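Local coordinates for chitooligosaccharide oxidase (Gibberella zeae, PDB 6Y0R), which oxidises the C1 hydroxyl of chitooligosaccharides to the lactone with a bicovalently bound FAD, passing the electrons to molecular oxygen to give hydrogen peroxide, at residues T125-P130 / V219-F224; P347-A352 / T401-Q406; D455-M460 / N484-K489. One frame throughout, in Å; residues are numbered along the deposited sequence.

In the fold
The three contacts follow one another along the chain, each closing before the next opens. Contact 1 pairs strands 125-128 and 218-228 in the antiparallel sheet of the PCMH-type FAD-binding domain and ends at the adenine. Contact 2 sits across the chain's centre from it, about 33 Å away between centres, at the outer edge of the seven-stranded antiparallel sheet, where strand 403-411 meets the chain leaving strand 338-346. Contact 3 joins helix 454-462 to the C-terminal loop within the berberine-like region, about 26 Å from contact 1 and 23 Å from contact 2 between centres. None touches another; contact 1 shapes the adenine site directly, while contacts 2 and 3 join parts of the chain farther from the FAD.

Contact 1: residues T125-P130 / V219-F224. With FAD (flavin-adenine dinucleotide), chain B.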
loop_
_atom_site.group_PDB
_atom_site.type_symbol
_atom_site.label_atom_id
_atom_site.label_comp_id
_atom_site.label_asym_id
_atom_site.label_seq_id
_atom_site.Cartn_x
_atom_site.Cartn_y
_atom_site.Cartn_z
ATOM N N THR A 125 -7.623 20.349 8.046
ATOM C CA THR A 125 -7.095 19.932 6.716
ATOM C C THR A 125 -5.565 19.963 6.735
ATOM O O THR A 125 -4.947 20.738 7.488
ATOM C CB THR A 125 -7.645 20.814 5.595
ATOM O OG1 THR A 125 -7.185 20.244 4.374
ATOM C CG2 THR A 125 -7.116 22.217 5.674
ATOM N N ALA A 126 -4.918 19.129 5.936
ATOM C CA ALA A 126 -3.455 19.057 5.871
ATOM C C ALA A 126 -3.021 18.978 4.412
ATOM O O ALA A 126 -3.646 18.243 3.664
ATOM C CB ALA A 126 -2.941 17.860 6.627
ATOM N N LYS A 127 -1.959 19.679 4.066
ATOM C CA LYS A 127 -1.340 19.602 2.736
ATOM C C LYS A 127 -0.006 18.913 2.933
ATOM O O LYS A 127 0.838 19.406 3.733
ATOM C CB LYS A 127 -1.153 20.996 2.149
ATOM C CG LYS A 127 -2.481 21.657 1.838
ATOM C CD LYS A 127 -2.359 23.034 1.238
ATOM C CE LYS A 127 -3.703 23.513 0.741
ATOM N NZ LYS A 127 -3.810 24.985 0.846
ATOM N N ILE A 128 0.192 17.792 2.245
ATOM C CA ILE A 128 1.380 16.939 2.444
ATOM C C ILE A 128 2.017 16.640 1.096
ATOM O O ILE A 128 1.292 16.263 0.160
ATOM C CB ILE A 128 1.002 15.663 3.193
ATOM C CG1 ILE A 128 0.133 15.991 4.413
ATOM C CG2 ILE A 128 2.260 14.892 3.521
ATOM C CD1 ILE A 128 -0.340 14.766 5.187
ATOM N N GLN A 129 3.316 16.803 1.034
ATOM C CA GLN A 129 4.112 16.388 -0.136
ATOM C C GLN A 129 4.203 14.874 -0.133
ATOM O O GLN A 129 4.348 14.257 0.915
ATOM C CB GLN A 129 5.462 17.092 -0.150
ATOM C CG GLN A 129 5.281 18.609 -0.351
ATOM C CD GLN A 129 6.599 19.346 -0.462
ATOM O OE1 GLN A 129 7.580 19.061 0.233
ATOM N NE2 GLN A 129 6.683 20.228 -1.456
ATOM N N PRO A 130 4.088 14.220 -1.297
ATOM C CA PRO A 130 4.061 12.749 -1.324
ATOM C C PRO A 130 5.376 12.071 -0.926
ATOM O O PRO A 130 5.348 10.910 -0.556
ATOM C CB PRO A 130 3.758 12.415 -2.795
ATOM C CG PRO A 130 4.246 13.645 -3.543
ATOM C CD PRO A 130 3.946 14.826 -2.627
ATOM N N VAL A 219 2.113 13.398 -8.819
ATOM C CA VAL A 219 1.373 14.060 -7.724
ATOM C C VAL A 219 2.435 14.803 -6.921
ATOM O O VAL A 219 3.483 14.215 -6.637
ATOM C CB VAL A 219 0.549 13.058 -6.895
ATOM C CG1 VAL A 219 -0.108 13.744 -5.699
ATOM C CG2 VAL A 219 -0.501 12.396 -7.788
ATOM N N VAL A 220 2.237 16.096 -6.650
ATOM C CA VAL A 220 3.281 16.883 -5.910
ATOM C C VAL A 220 2.706 17.419 -4.595
ATOM O O VAL A 220 3.521 17.887 -3.791
ATOM C CB VAL A 220 3.837 18.048 -6.754
ATOM C CG1 VAL A 220 4.667 17.534 -7.896
ATOM C CG2 VAL A 220 2.720 18.939 -7.261
ATOM N N GLU A 221 1.408 17.339 -4.387
ATOM C CA GLU A 221 0.721 17.680 -3.114
ATOM C C GLU A 221 -0.567 16.876 -2.992
ATOM O O GLU A 221 -1.354 16.744 -3.959
ATOM C CB GLU A 221 0.413 19.179 -3.031
ATOM C CG GLU A 221 0.054 19.635 -1.622
ATOM C CD GLU A 221 -0.364 21.100 -1.528
ATOM O OE1 GLU A 221 0.510 21.926 -1.226
ATOM O OE2 GLU A 221 -1.574 21.404 -1.754
ATOM N N LEU A 222 -0.833 16.416 -1.787
ATOM C CA LEU A 222 -2.073 15.745 -1.417
ATOM C C LEU A 222 -2.681 16.528 -0.273
ATOM O O LEU A 222 -1.924 16.880 0.646
ATOM C CB LEU A 222 -1.776 14.313 -0.960
ATOM C CG LEU A 222 -1.241 13.426 -2.079
ATOM C CD1 LEU A 222 -0.622 12.161 -1.529
ATOM C CD2 LEU A 222 -2.384 13.110 -3.025
ATOM N N GLU A 223 -3.980 16.755 -0.336
ATOM C CA GLU A 223 -4.700 17.429 0.762
ATOM C C GLU A 223 -5.655 16.422 1.376
ATOM O O GLU A 223 -6.367 15.734 0.655
ATOM C CB GLU A 223 -5.439 18.668 0.259
ATOM C CG GLU A 223 -6.089 19.444 1.399
ATOM C CD GLU A 223 -6.541 20.853 1.058
ATOM O OE1 GLU A 223 -6.817 21.121 -0.158
ATOM O OE2 GLU A 223 -6.603 21.674 2.013
ATOM N N PHE A 224 -5.758 16.419 2.696
ATOM C CA PHE A 224 -6.613 15.486 3.458
ATOM C C PHE A 224 -7.412 16.225 4.530
ATOM O O PHE A 224 -6.926 17.226 5.079
ATOM C CB PHE A 224 -5.762 14.457 4.213
ATOM C CG PHE A 224 -4.867 13.593 3.357
ATOM C CD1 PHE A 224 -3.634 14.057 2.937
ATOM C CD2 PHE A 224 -5.315 12.340 2.941
ATOM C CE1 PHE A 224 -2.826 13.268 2.131
ATOM C CE2 PHE A 224 -4.513 11.550 2.129
ATOM C CZ PHE A 224 -3.262 12.011 1.753
HETATM P PA FAD B . 7.220 3.972 -4.522
HETATM O O1A FAD B . 7.970 2.772 -4.937
HETATM O O2A FAD B . 7.901 5.278 -4.434
HETATM O O5B FAD B . 5.937 4.172 -5.445
HETATM C C5B FAD B . 4.904 3.190 -5.534
HETATM C C4B FAD B . 4.101 3.418 -6.802
HETATM O O4B FAD B . 3.443 4.708 -6.730
HETATM C C3B FAD B . 4.880 3.468 -8.132
HETATM O O3B FAD B . 4.041 3.083 -9.229
HETATM C C2B FAD B . 5.222 4.947 -8.251
HETATM O O2B FAD B . 5.564 5.375 -9.572
HETATM C C1B FAD B . 3.953 5.572 -7.740
HETATM N N9A FAD B . 4.115 6.899 -7.168
HETATM C C8A FAD B . 4.784 7.203 -6.011
HETATM N N7A FAD B . 4.767 8.503 -5.743
HETATM C C5A FAD B . 4.053 9.067 -6.794
HETATM C C6A FAD B . 3.699 10.395 -7.094
HETATM N N6A FAD B . 4.014 11.406 -6.280
HETATM N N1A FAD B . 3.008 10.641 -8.242
HETATM C C2A FAD B . 2.734 9.585 -9.034
HETATM N N3A FAD B . 2.995 8.289 -8.842
HETATM C C4A FAD B . 3.669 8.087 -7.694
HETATM N N1 FAD B . 0.755 -1.028 2.495
HETATM C C2 FAD B . -0.378 -0.892 3.199
HETATM O O2 FAD B . -1.484 -0.607 2.611
HETATM N N3 FAD B . -0.346 -1.021 4.558
HETATM C C4 FAD B . 0.806 -1.302 5.275
HETATM O O4 FAD B . 0.771 -1.393 6.514
HETATM C C4X FAD B . 2.018 -1.439 4.557
HETATM N N5 FAD B . 3.157 -1.651 5.221
HETATM C C5X FAD B . 4.331 -1.643 4.501
HETATM C C6 FAD B . 5.565 -1.790 5.188
HETATM C C7 FAD B . 6.765 -1.810 4.498
HETATM C C7M FAD B . 8.078 -1.996 5.234
HETATM C C8 FAD B . 6.768 -1.614 3.055
HETATM C C8M FAD B . 8.041 -1.501 2.240
HETATM C C9 FAD B . 5.530 -1.513 2.388
HETATM C C9A FAD B . 4.315 -1.531 3.088
HETATM N N10 FAD B . 3.092 -1.384 2.410
HETATM C C10 FAD B . 1.894 -1.296 3.127
HETATM C "C1'" FAD B . 3.024 -1.292 0.948
HETATM C "C2'" FAD B . 3.038 0.165 0.481
HETATM O "O2'" FAD B . 1.762 0.774 0.688
HETATM C "C3'" FAD B . 3.391 0.176 -0.984
HETATM O "O3'" FAD B . 4.703 -0.424 -1.083
HETATM C "C4'" FAD B . 3.373 1.609 -1.521
HETATM O "O4'" FAD B . 3.082 1.642 -2.929
HETATM C "C5'" FAD B . 4.702 2.255 -1.251
HETATM O "O5'" FAD B . 4.666 3.661 -1.560
HETATM P P FAD B . 6.054 4.391 -1.787
HETATM O O1P FAD B . 5.786 5.822 -2.075
HETATM O O2P FAD B . 7.030 4.076 -0.714
HETATM O O3P FAD B . 6.603 3.588 -3.083
HETATM O O HOH W 1 4.175 20.463 -3.087
#
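Strand 125-128 and residues 219-224 of strand 218-228 are antiparallel neighbours in the sheet of the PCMH-type FAD-binding domain; the bridged pairs run from A126 opposite F224 to I128 opposite L222, after which P130 lies beside the adenine of FAD. These two pairs are hydrogen-bonded; between them K127 and E223 form a non-hydrogen-bonded pair. The bond from I128 N to L222 O is 2.8 Å long and nearly straight, 168° at the hydrogen.

A126, I128, L222 and F224 turn to one face of the sheet, which helix 159-165 covers through L159. There I128 and F224 cross at about a right angle, CD1 of I128 lying 4.1 Å from ring atom CD1 of F224. K127 and E223 lie on the other face. E223 has CG anti to its backbone N (chi1 -175°), and its extended chain carries OE2 to 2.8 Å from T125 OG1; that hydroxyl has F224 O as a second possible acceptor. K127 runs beside E223 and crosses E221, passing its CD 3.5 Å from E221 OE2, while its NZ stays beyond salt-bridge distance of both acids.

Beyond the paired residues, V220 and E221 both face T186 of strand 182-188, a classic beta bulge. Water 1 accepts from Q129 NE2 and donates to V220 O, while Q129 OE1 takes the backbone N of S117. Past the last pair, P130 CG sits 3.2 Å from V219 O, and the same CG also touches FAD N6A. V219 reads the adenine with its backbone: its N gives a 3.0 Å bond to FAD N1A, and its O receives N6A at 2.9 Å. Backbone recognition of the adenine, just past an antiparallel strand pair, places the contact in the FAD site of the PCMH-type domain.

Contact 2: residues P347-A352 / T401-Q406; sequences PALTLA and TLLLFQ
L349 and L403 cross obliquely at the edge of the seven-stranded antiparallel sheet, where the chain that has just left edge strand 338-346 turns toward helix 351-367 and passes the start of strand 403-411. A classic beta bulge marks this start: L402 and L403 both face A346, the last residue of the edge strand. Past the bulge, 347-352 and 401-406 meet through side chains, and the close contacts are mostly between apolar groups.

The bonds to CB of L402, L403 and F405 lead toward the 347-352 segment. In L402 the CG stands anti to the backbone N (chi1 178°), and its CD2 branch meets A348 CB at 3.7 Å, a methyl-to-methyl contact. P347 is nearest T401 in the backbone, and T401 CG2 comes 4.0 Å from P347 N, while the bond to the proline CB leads away from the 401-406 segment.

The CG of L349 lies anti to its own carbonyl carbon (chi1 -57°), and although its CB bond points neither toward nor away from the other segment, the branched end comes nearer. L403 meets it with a single branch: CD1 is 3.8 Å from L349 CD1 and equally close to L349 CG, so this methyl lies against the CG-CD1 bond of L349.

I432 of helix 420-433 touches both L349 and F405, and Q255 of helix 247-260 touches both L402 and L403, so two helices pack against the residues of this contact. L349 and F405 reach toward each other tip to tip. The methyl CD1 of L349 approaches the phenyl group at its edge, near the ring plane, and stops 4.0 Å from F405 CZ.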
loop_
_atom_site.group_PDB
_atom_site.type_symbol
_atom_site.label_atom_id
_atom_site.label_comp_id
_atom_site.label_asym_id
_atom_site.label_seq_id
_atom_site.Cartn_x
_atom_site.Cartn_y
_atom_site.Cartn_z
ATOM N N PRO A 347 -13.995 -12.061 -1.360
ATOM C CA PRO A 347 -15.261 -12.028 -0.628
ATOM C C PRO A 347 -15.178 -12.990 0.564
ATOM O O PRO A 347 -14.241 -13.780 0.682
ATOM C CB PRO A 347 -16.255 -12.514 -1.687
ATOM C CG PRO A 347 -15.445 -13.453 -2.521
ATOM C CD PRO A 347 -14.079 -12.794 -2.632
ATOM N N ALA A 348 -16.203 -12.985 1.409
ATOM C CA ALA A 348 -16.305 -13.990 2.488
ATOM C C ALA A 348 -16.125 -15.384 1.908
ATOM O O ALA A 348 -16.743 -15.705 0.845
ATOM C CB ALA A 348 -17.629 -13.888 3.189
ATOM N N LEU A 349 -15.436 -16.233 2.624
ATOM C CA LEU A 349 -15.121 -17.616 2.214
ATOM C C LEU A 349 -16.001 -18.601 2.975
ATOM O O LEU A 349 -16.431 -18.305 4.090
ATOM C CB LEU A 349 -13.649 -17.874 2.499
ATOM C CG LEU A 349 -12.680 -16.891 1.828
ATOM C CD1 LEU A 349 -11.267 -17.212 2.215
ATOM C CD2 LEU A 349 -12.830 -16.913 0.329
ATOM N N THR A 350 -16.194 -19.766 2.397
ATOM C CA THR A 350 -16.922 -20.839 3.080
ATOM C C THR A 350 -15.946 -21.586 3.982
ATOM O O THR A 350 -14.720 -21.583 3.729
ATOM C CB THR A 350 -17.547 -21.790 2.047
ATOM O OG1 THR A 350 -16.475 -22.383 1.338
ATOM C CG2 THR A 350 -18.471 -21.028 1.125
ATOM N N LEU A 351 -16.467 -22.282 4.781
ATOM C CA LEU A 351 -15.635 -23.146 5.655
ATOM C C LEU A 351 -14.935 -24.191 4.781
ATOM O O LEU A 351 -13.768 -24.450 4.987
ATOM C CB LEU A 351 -16.530 -23.829 6.695
ATOM C CG LEU A 351 -15.889 -24.829 7.665
ATOM C CD1 LEU A 351 -14.851 -24.118 8.546
ATOM C CD2 LEU A 351 -16.878 -25.599 8.520
ATOM N N ALA A 352 -15.462 -24.725 3.804
ATOM C CA ALA A 352 -14.782 -25.653 2.869
ATOM C C ALA A 352 -13.579 -24.959 2.216
ATOM O O ALA A 352 -12.526 -25.577 2.066
ATOM C CB ALA A 352 -15.787 -26.135 1.848
ATOM N N THR A 401 -15.260 -6.624 -1.171
ATOM C CA THR A 401 -14.542 -7.758 -0.585
ATOM C C THR A 401 -14.510 -7.612 0.939
ATOM O O THR A 401 -14.671 -6.489 1.445
ATOM C CB THR A 401 -13.174 -7.884 -1.258
ATOM O OG1 THR A 401 -12.593 -6.583 -1.274
ATOM C CG2 THR A 401 -13.240 -8.402 -2.672
ATOM N N LEU A 402 -14.385 -8.724 1.658
ATOM C CA LEU A 402 -14.331 -8.738 3.132
ATOM C C LEU A 402 -12.880 -8.845 3.580
ATOM O O LEU A 402 -12.587 -8.370 4.681
ATOM C CB LEU A 402 -15.164 -9.931 3.632
ATOM C CG LEU A 402 -15.214 -10.175 5.135
ATOM C CD1 LEU A 402 -15.765 -8.953 5.890
ATOM C CD2 LEU A 402 -16.068 -11.386 5.434
ATOM N N LEU A 403 -12.055 -9.607 2.827
ATOM C CA LEU A 403 -10.728 -10.040 3.260
ATOM C C LEU A 403 -9.674 -9.462 2.336
ATOM O O LEU A 403 -9.886 -9.409 1.108
ATOM C CB LEU A 403 -10.658 -11.579 3.248
ATOM C CG LEU A 403 -11.707 -12.321 4.075
ATOM C CD1 LEU A 403 -11.548 -13.822 3.858
ATOM C CD2 LEU A 403 -11.587 -11.979 5.533
ATOM N N LEU A 404 -8.543 -9.128 2.928
ATOM C CA LEU A 404 -7.314 -8.788 2.185
ATOM C C LEU A 404 -6.235 -9.731 2.684
ATOM O O LEU A 404 -5.865 -9.671 3.874
ATOM C CB LEU A 404 -6.900 -7.336 2.436
ATOM C CG LEU A 404 -5.537 -6.921 1.869
ATOM C CD1 LEU A 404 -5.346 -7.449 0.482
ATOM C CD2 LEU A 404 -5.344 -5.415 1.867
ATOM N N PHE A 405 -5.691 -10.539 1.796
ATOM C CA PHE A 405 -4.565 -11.400 2.136
ATOM C C PHE A 405 -3.282 -10.791 1.536
ATOM O O PHE A 405 -3.282 -10.288 0.356
ATOM C CB PHE A 405 -4.703 -12.786 1.504
ATOM C CG PHE A 405 -5.814 -13.654 2.037
ATOM C CD1 PHE A 405 -7.112 -13.493 1.587
ATOM C CD2 PHE A 405 -5.560 -14.604 3.005
ATOM C CE1 PHE A 405 -8.133 -14.288 2.086
ATOM C CE2 PHE A 405 -6.573 -15.407 3.484
ATOM C CZ PHE A 405 -7.858 -15.251 3.022
ATOM N N GLN A 406 -2.220 -10.864 2.337
ATOM C CA GLN A 406 -0.862 -10.571 1.873
ATOM C C GLN A 406 -0.017 -11.847 2.003
ATOM O O GLN A 406 -0.041 -12.438 3.066
ATOM C CB GLN A 406 -0.253 -9.414 2.648
ATOM C CG GLN A 406 1.166 -9.196 2.188
ATOM C CD GLN A 406 1.840 -8.029 2.854
ATOM O OE1 GLN A 406 1.447 -7.519 3.930
ATOM N NE2 GLN A 406 2.889 -7.593 2.211
#

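Contact 3: residues D455-M460 / N484-K489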
loop_
_atom_site.group_PDB
_atom_site.type_symbol
_atom_site.label_atom_id
_atom_site.label_comp_id
_atom_site.label_asym_id
_atom_site.label_seq_id
_atom_site.Cartn_x
_atom_site.Cartn_y
_atom_site.Cartn_z
ATOM N N ASP A 455 -1.940 -7.785 -18.573
ATOM C CA ASP A 455 -3.349 -7.342 -18.598
ATOM C C ASP A 455 -4.207 -8.056 -17.534
ATOM O O ASP A 455 -5.220 -7.461 -17.069
ATOM C CB ASP A 455 -3.963 -7.474 -19.990
ATOM C CG ASP A 455 -3.518 -6.344 -20.916
ATOM O OD1 ASP A 455 -2.865 -5.372 -20.413
ATOM O OD2 ASP A 455 -3.839 -6.416 -22.136
ATOM N N ARG A 456 -3.929 -9.160 -17.154
ATOM C CA ARG A 456 -4.550 -9.845 -16.000
ATOM C C ARG A 456 -4.235 -9.064 -14.710
ATOM O O ARG A 456 -5.118 -8.977 -13.864
ATOM C CB ARG A 456 -4.074 -11.292 -15.976
ATOM C CG ARG A 456 -4.764 -12.104 -14.887
ATOM C CD ARG A 456 -4.339 -13.559 -14.956
ATOM N NE ARG A 456 -5.024 -14.252 -13.869
ATOM C CZ ARG A 456 -6.266 -14.726 -13.881
ATOM N NH1 ARG A 456 -6.712 -15.332 -12.794
ATOM N NH2 ARG A 456 -7.061 -14.585 -14.933
ATOM N N ALA A 457 -3.094 -8.411 -14.635
ATOM C CA ALA A 457 -2.726 -7.617 -13.433
ATOM C C ALA A 457 -3.653 -6.412 -13.364
ATOM O O ALA A 457 -4.215 -6.097 -12.305
ATOM C CB ALA A 457 -1.280 -7.209 -13.499
ATOM N N THR A 458 -3.837 -5.724 -14.476
ATOM C CA THR A 458 -4.694 -4.523 -14.506
ATOM C C THR A 458 -6.124 -4.895 -14.055
ATOM O O THR A 458 -6.797 -4.190 -13.213
ATOM C CB THR A 458 -4.460 -3.883 -15.894
ATOM O OG1 THR A 458 -3.109 -3.918 -16.395
ATOM C CG2 THR A 458 -4.847 -2.442 -15.931
ATOM N N GLU A 459 -6.647 -6.041 -14.508
ATOM C CA GLU A 459 -7.978 -6.496 -14.078
ATOM C C GLU A 459 -7.962 -6.882 -12.592
ATOM O O GLU A 459 -8.976 -6.624 -11.896
ATOM C CB GLU A 459 -8.442 -7.626 -15.013
ATOM C CG GLU A 459 -9.647 -8.356 -14.492
ATOM C CD GLU A 459 -9.300 -9.662 -13.774
ATOM O OE1 GLU A 459 -8.681 -10.591 -14.428
ATOM O OE2 GLU A 459 -9.630 -9.773 -12.568
ATOM N N MET A 460 -6.903 -7.539 -12.097
ATOM C CA MET A 460 -6.821 -7.928 -10.666
ATOM C C MET A 460 -6.834 -6.658 -9.789
ATOM O O MET A 460 -7.527 -6.632 -8.738
ATOM C CB MET A 460 -5.546 -8.705 -10.377
ATOM C CG MET A 460 -5.448 -10.035 -11.034
ATOM S SD MET A 460 -6.430 -11.194 -10.131
ATOM C CE MET A 460 -6.064 -12.666 -11.109
ATOM N N ASN A 484 4.091 1.388 -16.627
ATOM C CA ASN A 484 4.868 0.241 -16.119
ATOM C C ASN A 484 4.167 -1.003 -16.661
ATOM O O ASN A 484 3.105 -0.903 -17.273
ATOM C CB ASN A 484 5.025 0.304 -14.592
ATOM C CG ASN A 484 3.721 0.059 -13.849
ATOM O OD1 ASN A 484 3.047 -0.947 -14.081
ATOM N ND2 ASN A 484 3.394 0.910 -12.879
ATOM N N PRO A 485 4.748 -2.211 -16.519
ATOM C CA PRO A 485 4.150 -3.364 -17.186
ATOM C C PRO A 485 2.698 -3.656 -16.767
ATOM O O PRO A 485 2.005 -4.330 -17.557
ATOM C CB PRO A 485 5.095 -4.517 -16.808
ATOM C CG PRO A 485 6.443 -3.809 -16.623
ATOM C CD PRO A 485 6.068 -2.496 -15.929
ATOM N N GLN A 486 2.243 -3.175 -15.596
ATOM C CA GLN A 486 0.907 -3.540 -15.068
ATOM C C GLN A 486 -0.027 -2.332 -15.059
ATOM O O GLN A 486 -1.070 -2.463 -14.505
ATOM C CB GLN A 486 1.004 -4.156 -13.668
ATOM C CG GLN A 486 1.877 -5.405 -13.675
ATOM C CD GLN A 486 1.893 -6.159 -12.363
ATOM O OE1 GLN A 486 1.840 -5.546 -11.297
ATOM N NE2 GLN A 486 2.151 -7.460 -12.443
ATOM N N SER A 487 0.304 -1.293 -15.797
ATOM C CA SER A 487 -0.382 0.014 -15.721
ATOM C C SER A 487 -1.491 0.076 -16.774
ATOM O O SER A 487 -1.669 -0.863 -17.572
ATOM C CB SER A 487 0.594 1.144 -15.830
ATOM O OG SER A 487 1.124 1.279 -17.137
ATOM N N ILE A 488 -2.278 1.132 -16.701
ATOM C CA ILE A 488 -3.514 1.341 -17.500
ATOM C C ILE A 488 -3.132 1.839 -18.887
ATOM O O ILE A 488 -2.445 2.840 -18.980
ATOM C CB ILE A 488 -4.445 2.336 -16.777
ATOM C CG1 ILE A 488 -4.995 1.706 -15.490
ATOM C CG2 ILE A 488 -5.553 2.822 -17.715
ATOM C CD1 ILE A 488 -6.042 0.647 -15.673
ATOM N N LYS A 489 -3.646 1.329 -19.850
ATOM C CA LYS A 489 -3.337 1.760 -21.240
ATOM C C LYS A 489 -4.407 2.737 -21.712
ATOM O O LYS A 489 -5.594 2.573 -21.438
ATOM C CB LYS A 489 -3.191 0.553 -22.177
ATOM C CG LYS A 489 -1.977 -0.331 -21.882
ATOM C CD LYS A 489 -1.896 -1.524 -22.822
ATOM C CE LYS A 489 -0.708 -2.418 -22.596
ATOM N NZ LYS A 489 -0.713 -3.565 -23.533
HETATM O O HOH W 2 -0.607 -4.296 -18.507
HETATM O O HOH W 3 0.019 -5.501 -21.366
HETATM O O HOH W 4 -3.415 -4.266 -23.551
#
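T458 and A457 of helix 454-462 carry the direct contact with 484-489, the C-terminal loop of the berberine-like region, while D455 meets K489 through water. Among van der Waals contacts, the A457 methyl rests against the Q486 side chain, 3.5 Å from its amide carbon CD. T458 CG2 and I488 CD1 approach to 3.3 Å, tighter than usual for two carbons. I488 also packs against L469 and K473 of helix 466-476.

The polar contact centres on T458 OG1, placed anti to its own carbonyl carbon (chi1 -39°) and 3.1 Å from Q486 O. Its one proton has another possible acceptor, since N454 O lies within reach for a weak bond. The Q486 amide is held outside the pair, OE1 by Y461 OH and NE2 by D449 O.

The loop's shape comes from within: N484 to S487 is a type I beta turn, and N484 OD1 accepts Q486 N at 2.8 Å to make an Asx turn.

The charges of D455 and K489 are bridged by water. D455 OD1 and K489 NZ are 4.2 Å apart, beyond a salt bridge; water 3 links these two atoms, and water 4 joins D455 OD2 to K489 NZ. Water 2 donates to both D455 OD1 and P485 O and also lies 3.3 Å from T458 OG1. The chemistry implies a buried apolar and hydroxyl-to-carbonyl core, with an electrostatic link through water, probably weaker than a direct salt bridge, at its exposed margin.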